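11R-lipoxygenase (Gersemia fruticosa, PDB 3VF1) probably inserts molecular oxygen into polyunsaturated fatty acids at a non-haem iron site, as a calcium-dependent lipoxygenase. Local coordinates at residues S259-G264 / G334-K339; K493-L498 / T674-G679; L497-V502 / T685-G690. All coordinates share one frame; numbering follows the deposited sequence.

Contact 1: residues S259-G264 / G334-K339; sequences SQFLNG and GLFYLK
Phe-336, on the strand 333-338, and Phe-261, near the end of the helix 254-263, form a T-shaped aromatic pair that packs a helix against the antiparallel sheet of the lipoxygenase domain. Along the strand, Gly-334 comes first, backbone-bonded to Thr-309 of the strand 306-310. A side chain here would be crowded by CE1 of Phe-336, so the glycine leaves that ring room beside the backbone. Leu-335 bonds through its backbone to Ile-347 on the other flanking strand and rests its side chain on Ile-306. Phe-336 then points toward the helix, and its ring presents the CE2-CZ end to the partner. The ring planes of Phe-261 and Phe-336 are tilted by 61°, short of a perpendicular T. Phe-336 CZ stands 3.8 Å above the plane of the Phe-261 ring, displaced toward its rim. Tyr-337 turns back to Ile-306 and Ile-347, its OH hydrogen-bonded to Asp-292, and Leu-338 meets Ile-344, which Leu-262 of the helix also touches. Phe-261 has further aromatic and charged company in Phe-257 and Arg-380, the latter by a cation-pi contact, while Thr-309 touches both rings of the pair. The helix that carries Phe-261 is kinked at 261-262, where the backbone N atoms make no bond to the preceding turn. Ser-259 O accepts both Asn-263 N, at 2.7 Å, and Leu-262 N, at 3.1 Å. Between the rings, the CE2-CZ side of Phe-336 meets CE1 and CD1 of Phe-261, with Phe-336 CZ 3.9 Å from Phe-261 CE1 and Phe-336 CE2 4.0 Å from Phe-261 CD1.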
loop_
_atom_site.group_PDB
_atom_site.type_symbol
_atom_site.label_atom_id
_atom_site.label_comp_id
_atom_site.label_asym_id
_atom_site.label_seq_id
_atom_site.Cartn_x
_atom_site.Cartn_y
_atom_site.Cartn_z
ATOM N N SER A 259 23.594 -0.608 -2.387
ATOM C CA SER A 259 22.507 -1.489 -2.803
ATOM C C SER A 259 21.219 -1.224 -2.025
ATOM O O SER A 259 20.142 -1.618 -2.461
ATOM C CB SER A 259 22.919 -2.958 -2.660
ATOM O OG SER A 259 22.935 -3.370 -1.304
ATOM N N GLN A 260 21.327 -0.558 -0.880
ATOM C CA GLN A 260 20.153 -0.256 -0.065
ATOM C C GLN A 260 19.272 0.811 -0.708
ATOM O O GLN A 260 18.102 0.956 -0.353
ATOM C CB GLN A 260 20.564 0.190 1.340
ATOM C CG GLN A 260 21.158 -0.917 2.192
ATOM C CD GLN A 260 20.256 -2.131 2.277
ATOM O OE1 GLN A 260 19.353 -2.193 3.113
ATOM N NE2 GLN A 260 20.490 -3.105 1.404
ATOM N N PHE A 261 19.834 1.560 -1.652
ATOM C CA PHE A 261 19.076 2.580 -2.369
ATOM C C PHE A 261 18.379 1.977 -3.583
ATOM O O PHE A 261 17.583 2.640 -4.245
ATOM C CB PHE A 261 19.993 3.728 -2.795
ATOM C CG PHE A 261 20.482 4.567 -1.649
ATOM C CD1 PHE A 261 21.561 4.158 -0.882
ATOM C CD2 PHE A 261 19.859 5.761 -1.336
ATOM C CE1 PHE A 261 22.009 4.927 0.176
ATOM C CE2 PHE A 261 20.302 6.535 -0.278
ATOM C CZ PHE A 261 21.379 6.117 0.477
ATOM N N LEU A 262 18.682 0.713 -3.866
ATOM C CA LEU A 262 18.064 -0.002 -4.975
ATOM C C LEU A 262 17.148 -1.114 -4.472
ATOM O O LEU A 262 16.042 -1.292 -4.973
ATOM C CB LEU A 262 19.137 -0.619 -5.873
ATOM C CG LEU A 262 20.116 0.331 -6.561
ATOM C CD1 LEU A 262 21.119 -0.470 -7.374
ATOM C CD2 LEU A 262 19.383 1.326 -7.441
ATOM N N ASN A 263 17.619 -1.860 -3.479
ATOM C CA ASN A 263 16.938 -3.071 -3.042
ATOM C C ASN A 263 16.581 -3.038 -1.562
ATOM O O ASN A 263 16.403 -4.081 -0.933
ATOM C CB ASN A 263 17.812 -4.288 -3.343
ATOM C CG ASN A 263 18.225 -4.358 -4.801
ATOM O OD1 ASN A 263 17.419 -4.109 -5.698
ATOM N ND2 ASN A 263 19.489 -4.688 -5.044
ATOM N N GLY A 264 16.481 -1.836 -1.007
ATOM C CA GLY A 264 16.032 -1.669 0.361
ATOM C C GLY A 264 14.528 -1.500 0.405
ATOM O O GLY A 264 13.791 -2.322 -0.133
ATOM N N GLY A 334 23.988 12.620 -2.271
ATOM C CA GLY A 334 24.895 11.494 -2.348
ATOM C C GLY A 334 25.235 11.188 -3.789
ATOM O O GLY A 334 24.369 11.228 -4.658
ATOM N N LEU A 335 26.501 10.887 -4.047
ATOM C CA LEU A 335 26.938 10.539 -5.391
ATOM C C LEU A 335 27.416 9.095 -5.401
ATOM O O LEU A 335 28.135 8.667 -4.501
ATOM C CB LEU A 335 28.056 11.473 -5.852
ATOM C CG LEU A 335 28.263 11.554 -7.365
ATOM C CD1 LEU A 335 27.066 12.219 -8.034
ATOM C CD2 LEU A 335 29.544 12.301 -7.691
ATOM N N PHE A 336 27.006 8.347 -6.418
ATOM C CA PHE A 336 27.332 6.931 -6.504
ATOM C C PHE A 336 28.005 6.601 -7.829
ATOM O O PHE A 336 27.847 7.316 -8.815
ATOM C CB PHE A 336 26.069 6.085 -6.336
ATOM C CG PHE A 336 25.373 6.287 -5.020
ATOM C CD1 PHE A 336 24.652 7.442 -4.773
ATOM C CD2 PHE A 336 25.432 5.319 -4.032
ATOM C CE1 PHE A 336 24.009 7.632 -3.564
ATOM C CE2 PHE A 336 24.788 5.503 -2.822
ATOM C CZ PHE A 336 24.076 6.664 -2.589
ATOM N N TYR A 337 28.760 5.508 -7.834
ATOM C CA TYR A 337 29.478 5.064 -9.019
ATOM C C TYR A 337 29.059 3.646 -9.375
ATOM O O TYR A 337 28.947 2.791 -8.501
ATOM C CB TYR A 337 30.984 5.107 -8.759
ATOM C CG TYR A 337 31.838 4.763 -9.958
ATOM C CD1 TYR A 337 31.933 5.628 -11.037
ATOM C CD2 TYR A 337 32.569 3.584 -10.000
ATOM C CE1 TYR A 337 32.718 5.327 -12.128
ATOM C CE2 TYR A 337 33.362 3.273 -11.091
ATOM C CZ TYR A 337 33.431 4.149 -12.151
ATOM O OH TYR A 337 34.216 3.853 -13.240
ATOM N N LEU A 338 28.822 3.401 -10.658
ATOM C CA LEU A 338 28.474 2.067 -11.129
ATOM C C LEU A 338 29.743 1.285 -11.448
ATOM O O LEU A 338 30.370 1.497 -12.481
ATOM C CB LEU A 338 27.583 2.150 -12.369
ATOM C CG LEU A 338 27.210 0.813 -13.015
ATOM C CD1 LEU A 338 26.385 -0.042 -12.066
ATOM C CD2 LEU A 338 26.464 1.047 -14.317
ATOM N N LYS A 339 30.115 0.384 -10.548
ATOM C CA LYS A 339 31.340 -0.391 -10.705
ATOM C C LYS A 339 31.260 -1.326 -11.907
ATOM O O LYS A 339 30.187 -1.550 -12.463
ATOM C CB LYS A 339 31.625 -1.191 -9.434
ATOM C CG LYS A 339 31.928 -0.323 -8.223
ATOM C CD LYS A 339 32.011 -1.146 -6.946
ATOM C CE LYS A 339 33.143 -2.157 -6.996
ATOM N NZ LYS A 339 33.191 -2.990 -5.762
#

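Contact 2: residues K493-L498 / T674-G679; sequences KDDALL and TERNQG. With FRU (beta-D-fructofuranose), chain C.
Arg-676 and Asp-495 join two helices by a salt bridge, their side chains approaching from opposite directions. Arg-676 NH2 gives a hydrogen bond of 3.0 Å to the syn lone pair of Asp-495 OD2, close to the guanidinium plane. NH1 of Arg-676 lies 2.9 Å from Asp-495 OD1 and bonds only weakly to OD2. The two flat groups are 41° apart, so this is a twisted pairing. A bend at chi3 (64°) turns the guanidinium toward Asn-677, where NE and NH2 of Arg-676 both grip Asn-677 OD1, from one face of the amide; the NH2 bond measures 3.0 Å. A methionine in its place would probably leave the buried Asp-495 carboxylate without its counter-charge and set the Asn-677 amide freer to turn. Asn-677 ND2 in turn bonds to Tyr-684 O. One residue back, Asp-494 faces the bound glycan: its OD1 takes Lys-493 NZ at 2.8 Å and the fructose O1 at 2.9 Å, and Lys-493 NZ also reaches the sugar O5. The bridge thus ties the helix 491-514 to the C-terminal end of the helix 653-676, with Ile-673 beside Asp-495 and the helix 475-481 packed on Ala-496 and Leu-497.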
loop_
_atom_site.group_PDB
_atom_site.type_symbol
_atom_site.label_atom_id
_atom_site.label_comp_id
_atom_site.label_asym_id
_atom_site.label_seq_id
_atom_site.Cartn_x
_atom_site.Cartn_y
_atom_site.Cartn_z
ATOM N N LYS A 493 13.642 -3.334 -9.527
ATOM C CA LYS A 493 13.257 -2.889 -10.862
ATOM C C LYS A 493 12.887 -4.065 -11.757
ATOM O O LYS A 493 11.882 -4.022 -12.463
ATOM C CB LYS A 493 14.388 -2.074 -11.495
ATOM C CG LYS A 493 14.195 -1.775 -12.976
ATOM C CD LYS A 493 14.909 -2.783 -13.865
ATOM C CE LYS A 493 16.419 -2.706 -13.696
ATOM N NZ LYS A 493 17.143 -3.634 -14.604
ATOM N N ASP A 494 13.698 -5.118 -11.723
ATOM C CA ASP A 494 13.449 -6.294 -12.550
ATOM C C ASP A 494 12.123 -6.956 -12.185
ATOM O O ASP A 494 11.330 -7.301 -13.063
ATOM C CB ASP A 494 14.587 -7.305 -12.403
ATOM C CG ASP A 494 15.881 -6.823 -13.028
ATOM O OD1 ASP A 494 15.823 -6.019 -13.980
ATOM O OD2 ASP A 494 16.960 -7.254 -12.571
ATOM N N ASP A 495 11.887 -7.126 -10.890
ATOM C CA ASP A 495 10.690 -7.814 -10.418
ATOM C C ASP A 495 9.440 -6.955 -10.589
ATOM O O ASP A 495 8.391 -7.450 -10.999
ATOM C CB ASP A 495 10.849 -8.213 -8.950
ATOM C CG ASP A 495 12.008 -9.171 -8.730
ATOM O OD1 ASP A 495 12.386 -9.880 -9.690
ATOM O OD2 ASP A 495 12.542 -9.217 -7.600
ATOM N N ALA A 496 9.556 -5.670 -10.272
ATOM C CA ALA A 496 8.433 -4.748 -10.395
ATOM C C ALA A 496 7.964 -4.634 -11.845
ATOM O O ALA A 496 6.773 -4.470 -12.108
ATOM C CB ALA A 496 8.814 -3.378 -9.852
ATOM N N LEU A 497 8.900 -4.722 -12.785
ATOM C CA LEU A 497 8.568 -4.593 -14.201
ATOM C C LEU A 497 7.877 -5.845 -14.735
ATOM O O LEU A 497 7.049 -5.760 -15.642
ATOM C CB LEU A 497 9.819 -4.282 -15.026
ATOM C CG LEU A 497 10.330 -2.842 -14.947
ATOM C CD1 LEU A 497 11.603 -2.680 -15.764
ATOM C CD2 LEU A 497 9.267 -1.862 -15.421
ATOM N N LEU A 498 8.217 -7.003 -14.179
ATOM C CA LEU A 498 7.539 -8.241 -14.539
ATOM C C LEU A 498 6.094 -8.203 -14.054
ATOM O O LEU A 498 5.171 -8.566 -14.783
ATOM C CB LEU A 498 8.249 -9.448 -13.924
ATOM C CG LEU A 498 9.628 -9.807 -14.481
ATOM C CD1 LEU A 498 10.211 -10.981 -13.715
ATOM C CD2 LEU A 498 9.549 -10.122 -15.967
ATOM N N THR A 674 12.925 -16.877 -7.992
ATOM C CA THR A 674 13.540 -17.935 -7.204
ATOM C C THR A 674 14.871 -18.368 -7.811
ATOM O O THR A 674 15.853 -18.561 -7.098
ATOM C CB THR A 674 12.616 -19.158 -7.094
ATOM O OG1 THR A 674 11.468 -18.823 -6.305
ATOM C CG2 THR A 674 13.341 -20.328 -6.448
ATOM N N GLU A 675 14.897 -18.518 -9.131
ATOM C CA GLU A 675 16.108 -18.945 -9.819
ATOM C C GLU A 675 17.215 -17.899 -9.702
ATOM O O GLU A 675 18.390 -18.243 -9.558
ATOM C CB GLU A 675 15.809 -19.251 -11.287
ATOM C CG GLU A 675 15.003 -20.527 -11.486
ATOM C CD GLU A 675 14.646 -20.777 -12.937
ATOM O OE1 GLU A 675 14.648 -19.810 -13.729
ATOM O OE2 GLU A 675 14.365 -21.944 -13.287
ATOM N N ARG A 676 16.842 -16.626 -9.762
ATOM C CA ARG A 676 17.812 -15.546 -9.612
ATOM C C ARG A 676 18.344 -15.499 -8.185
ATOM O O ARG A 676 19.538 -15.296 -7.964
ATOM C CB ARG A 676 17.180 -14.199 -9.960
ATOM C CG ARG A 676 18.119 -13.020 -9.760
ATOM C CD ARG A 676 17.355 -11.734 -9.564
ATOM N NE ARG A 676 16.555 -11.756 -8.343
ATOM C CZ ARG A 676 15.551 -10.920 -8.091
ATOM N NH1 ARG A 676 15.215 -9.991 -8.979
ATOM N NH2 ARG A 676 14.877 -11.015 -6.953
ATOM N N ASN A 677 17.450 -15.687 -7.220
ATOM C CA ASN A 677 17.810 -15.624 -5.809
ATOM C C ASN A 677 18.629 -16.827 -5.355
ATOM O O ASN A 677 19.081 -16.881 -4.210
ATOM C CB ASN A 677 16.548 -15.521 -4.948
ATOM C CG ASN A 677 15.922 -14.142 -4.990
ATOM O OD1 ASN A 677 16.403 -13.247 -5.686
ATOM N ND2 ASN A 677 14.836 -13.965 -4.246
ATOM N N GLN A 678 18.821 -17.789 -6.249
ATOM C CA GLN A 678 19.517 -19.020 -5.898
ATOM C C GLN A 678 20.956 -18.752 -5.467
ATOM O O GLN A 678 21.741 -18.166 -6.213
ATOM C CB GLN A 678 19.507 -19.991 -7.079
ATOM C CG GLN A 678 19.998 -21.385 -6.726
ATOM C CD GLN A 678 19.129 -22.064 -5.683
ATOM O OE1 GLN A 678 19.628 -22.553 -4.668
ATOM N NE2 GLN A 678 17.822 -22.103 -5.931
ATOM N N GLY A 679 21.291 -19.183 -4.254
ATOM C CA GLY A 679 22.654 -19.109 -3.761
ATOM C C GLY A 679 23.047 -17.763 -3.178
ATOM O O GLY A 679 24.210 -17.552 -2.841
HETATM C C1 FRU C . 13.744 -5.025 -17.249
HETATM C C2 FRU C . 14.986 -5.237 -18.104
HETATM C C3 FRU C . 15.122 -6.688 -18.538
HETATM C C4 FRU C . 16.606 -6.964 -18.432
HETATM C C5 FRU C . 17.085 -5.978 -17.378
HETATM C C6 FRU C . 18.487 -5.483 -17.712
HETATM O O1 FRU C . 13.810 -5.847 -16.106
HETATM O O2 FRU C . 14.909 -4.444 -19.268
HETATM O O3 FRU C . 14.661 -6.884 -19.856
HETATM O O4 FRU C . 16.883 -8.295 -18.069
HETATM O O5 FRU C . 16.146 -4.915 -17.355
HETATM O O6 FRU C . 19.260 -5.342 -16.543
#

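Contact 3: residues L497-V502 / T685-G690; sequences LLLWNV and TWLIPG
Val-502 N bonds to Leu-498 O at 3.0 Å, the shorter of two backbone bonds in the helical turn that sets Leu-499 against Leu-687 and Pro-689. The other, from Asn-501 N to Leu-497 O, is 3.3 Å. Across the contact the chemistry is apolar, one leucine lying against a beta turn and the residues that follow it. Leu-499 points toward the loop and, with its CG swung to the side of the backbone N (chi1 -71°), divides its two methyls between the partners. CD1 does the closer touching: it lies 3.5 Å from the carbonyl oxygen Leu-687 O and 3.8 Å from Leu-687 CB. The second leucine answers with a methyl of its own, Leu-687 CD2 standing 4.0 Å from Leu-499 CD1. One leucine side chain runs at a slant across the other. Leu-499 CD2 reaches Pro-689 more loosely, at 4.3 Å from its CG. The loop side is shaped by a type I turn from Thr-685 to Ile-688, in which Leu-687 takes the third position and faces the helix while Ile-688 points away. At the start of the turn Thr-685 OG1 sits above the Trp-686 ring, over its centre, and the indole also meets Tyr-684 edge-to-face. Pro-689 begins a 3-10 segment on the path to the C-terminal Ile-698, an iron ligand. The Leu-687 side chain is about 9 Å from that of the iron ligand His-575, near the metal site but not touching that ligand. Helices flank the contact: 557-579, which carries His-575, lends Cys-573 to Leu-499 and Ala-577 to Leu-687, while Thr-670 of the helix 653-676 touches Pro-689.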
loop_
_atom_site.group_PDB
_atom_site.type_symbol
_atom_site.label_atom_id
_atom_site.label_comp_id
_atom_site.label_asym_id
_atom_site.label_seq_id
_atom_site.Cartn_x
_atom_site.Cartn_y
_atom_site.Cartn_z
ATOM N N LEU A 497 8.900 -4.722 -12.785
ATOM C CA LEU A 497 8.568 -4.593 -14.201
ATOM C C LEU A 497 7.877 -5.845 -14.735
ATOM O O LEU A 497 7.049 -5.760 -15.642
ATOM C CB LEU A 497 9.819 -4.282 -15.026
ATOM C CG LEU A 497 10.330 -2.842 -14.947
ATOM C CD1 LEU A 497 11.603 -2.680 -15.764
ATOM C CD2 LEU A 497 9.267 -1.862 -15.421
ATOM N N LEU A 498 8.217 -7.003 -14.179
ATOM C CA LEU A 498 7.539 -8.241 -14.539
ATOM C C LEU A 498 6.094 -8.203 -14.054
ATOM O O LEU A 498 5.171 -8.566 -14.783
ATOM C CB LEU A 498 8.249 -9.448 -13.924
ATOM C CG LEU A 498 9.628 -9.807 -14.481
ATOM C CD1 LEU A 498 10.211 -10.981 -13.715
ATOM C CD2 LEU A 498 9.549 -10.122 -15.967
ATOM N N LEU A 499 5.910 -7.754 -12.817
ATOM C CA LEU A 499 4.593 -7.719 -12.194
ATOM C C LEU A 499 3.703 -6.676 -12.850
ATOM O O LEU A 499 2.515 -6.907 -13.060
ATOM C CB LEU A 499 4.729 -7.421 -10.702
ATOM C CG LEU A 499 5.321 -8.565 -9.879
ATOM C CD1 LEU A 499 6.033 -8.044 -8.646
ATOM C CD2 LEU A 499 4.224 -9.544 -9.492
ATOM N N TRP A 500 4.284 -5.526 -13.171
ATOM C CA TRP A 500 3.552 -4.457 -13.837
ATOM C C TRP A 500 2.963 -4.948 -15.156
ATOM O O TRP A 500 1.782 -4.747 -15.432
ATOM C CB TRP A 500 4.473 -3.265 -14.093
ATOM C CG TRP A 500 3.827 -2.179 -14.890
ATOM C CD1 TRP A 500 3.770 -2.084 -16.249
ATOM C CD2 TRP A 500 3.140 -1.032 -14.377
ATOM N NE1 TRP A 500 3.091 -0.947 -16.616
ATOM C CE2 TRP A 500 2.696 -0.283 -15.485
ATOM C CE3 TRP A 500 2.860 -0.565 -13.091
ATOM C CZ2 TRP A 500 1.985 0.907 -15.345
ATOM C CZ3 TRP A 500 2.156 0.617 -12.953
ATOM C CH2 TRP A 500 1.727 1.340 -14.074
ATOM N N ASN A 501 3.795 -5.595 -15.966
ATOM C CA ASN A 501 3.369 -6.086 -17.271
ATOM C C ASN A 501 2.365 -7.230 -17.164
ATOM O O ASN A 501 1.482 -7.369 -18.008
ATOM C CB ASN A 501 4.583 -6.530 -18.090
ATOM C CG ASN A 501 5.394 -5.357 -18.609
ATOM O OD1 ASN A 501 4.839 -4.335 -19.012
ATOM N ND2 ASN A 501 6.715 -5.499 -18.602
ATOM N N VAL A 502 2.501 -8.048 -16.126
ATOM C CA VAL A 502 1.577 -9.155 -15.905
ATOM C C VAL A 502 0.232 -8.649 -15.395
ATOM O O VAL A 502 -0.816 -9.183 -15.758
ATOM C CB VAL A 502 2.157 -10.192 -14.918
ATOM C CG1 VAL A 502 1.051 -10.873 -14.134
ATOM C CG2 VAL A 502 3.000 -11.213 -15.665
ATOM N N THR A 685 13.262 -10.646 -1.912
ATOM C CA THR A 685 12.114 -11.545 -1.858
ATOM C C THR A 685 10.785 -10.825 -1.661
ATOM O O THR A 685 9.751 -11.466 -1.482
ATOM C CB THR A 685 12.277 -12.537 -0.697
ATOM O OG1 THR A 685 12.379 -11.815 0.537
ATOM C CG2 THR A 685 13.529 -13.380 -0.889
ATOM N N TRP A 686 10.808 -9.499 -1.700
ATOM C CA TRP A 686 9.645 -8.712 -1.307
ATOM C C TRP A 686 8.601 -8.576 -2.413
ATOM O O TRP A 686 7.496 -8.096 -2.166
ATOM C CB TRP A 686 10.099 -7.333 -0.827
ATOM C CG TRP A 686 11.210 -7.427 0.161
ATOM C CD1 TRP A 686 12.494 -6.998 -0.002
ATOM C CD2 TRP A 686 11.146 -8.018 1.462
ATOM N NE1 TRP A 686 13.234 -7.276 1.123
ATOM C CE2 TRP A 686 12.429 -7.903 2.036
ATOM C CE3 TRP A 686 10.129 -8.628 2.200
ATOM C CZ2 TRP A 686 12.718 -8.375 3.312
ATOM C CZ3 TRP A 686 10.419 -9.097 3.469
ATOM C CH2 TRP A 686 11.702 -8.966 4.011
ATOM N N LEU A 687 8.944 -8.999 -3.625
ATOM C CA LEU A 687 8.005 -8.940 -4.739
ATOM C C LEU A 687 7.699 -10.326 -5.300
ATOM O O LEU A 687 7.186 -10.456 -6.407
ATOM C CB LEU A 687 8.529 -8.015 -5.840
ATOM C CG LEU A 687 8.410 -6.519 -5.536
ATOM C CD1 LEU A 687 8.976 -5.697 -6.681
ATOM C CD2 LEU A 687 6.961 -6.135 -5.266
ATOM N N ILE A 688 8.017 -11.362 -4.533
ATOM C CA ILE A 688 7.543 -12.698 -4.852
ATOM C C ILE A 688 6.028 -12.682 -4.691
ATOM O O ILE A 688 5.529 -12.384 -3.608
ATOM C CB ILE A 688 8.154 -13.755 -3.920
ATOM C CG1 ILE A 688 9.648 -13.904 -4.205
ATOM C CG2 ILE A 688 7.451 -15.094 -4.094
ATOM C CD1 ILE A 688 10.374 -14.806 -3.224
ATOM N N PRO A 689 5.289 -12.985 -5.772
ATOM C CA PRO A 689 3.825 -12.862 -5.769
ATOM C C PRO A 689 3.169 -13.470 -4.533
ATOM O O PRO A 689 2.239 -12.882 -3.983
ATOM C CB PRO A 689 3.411 -13.626 -7.028
ATOM C CG PRO A 689 4.578 -13.493 -7.940
ATOM C CD PRO A 689 5.794 -13.502 -7.057
ATOM N N GLY A 690 3.654 -14.630 -4.103
ATOM C CA GLY A 690 3.112 -15.298 -2.933
ATOM C C GLY A 690 3.331 -14.537 -1.638
ATOM O O GLY A 690 2.743 -14.871 -0.609
#

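In the fold
Contacts 1 and 3 are buried and apolar; contact 2 is partly buried and polar, with a salt bridge and a glycan beside it. Contact 1 stands apart, pairing a helix with the small sheet through two rings, its centre about 18 Å from that of contact 2. Contacts 2 and 3 are neighbours on the helix 491-514, their segments overlapping at Leu-497 and Leu-498, with centres about 8 Å apart. They also touch: Leu-687 CD1 lies 3.6 Å from Ala-496 N. Contact 2 holds the end of the helix 653-676 and contact 3 the chain that follows, so the same helix meets successive parts of the C-terminal region leading to the iron.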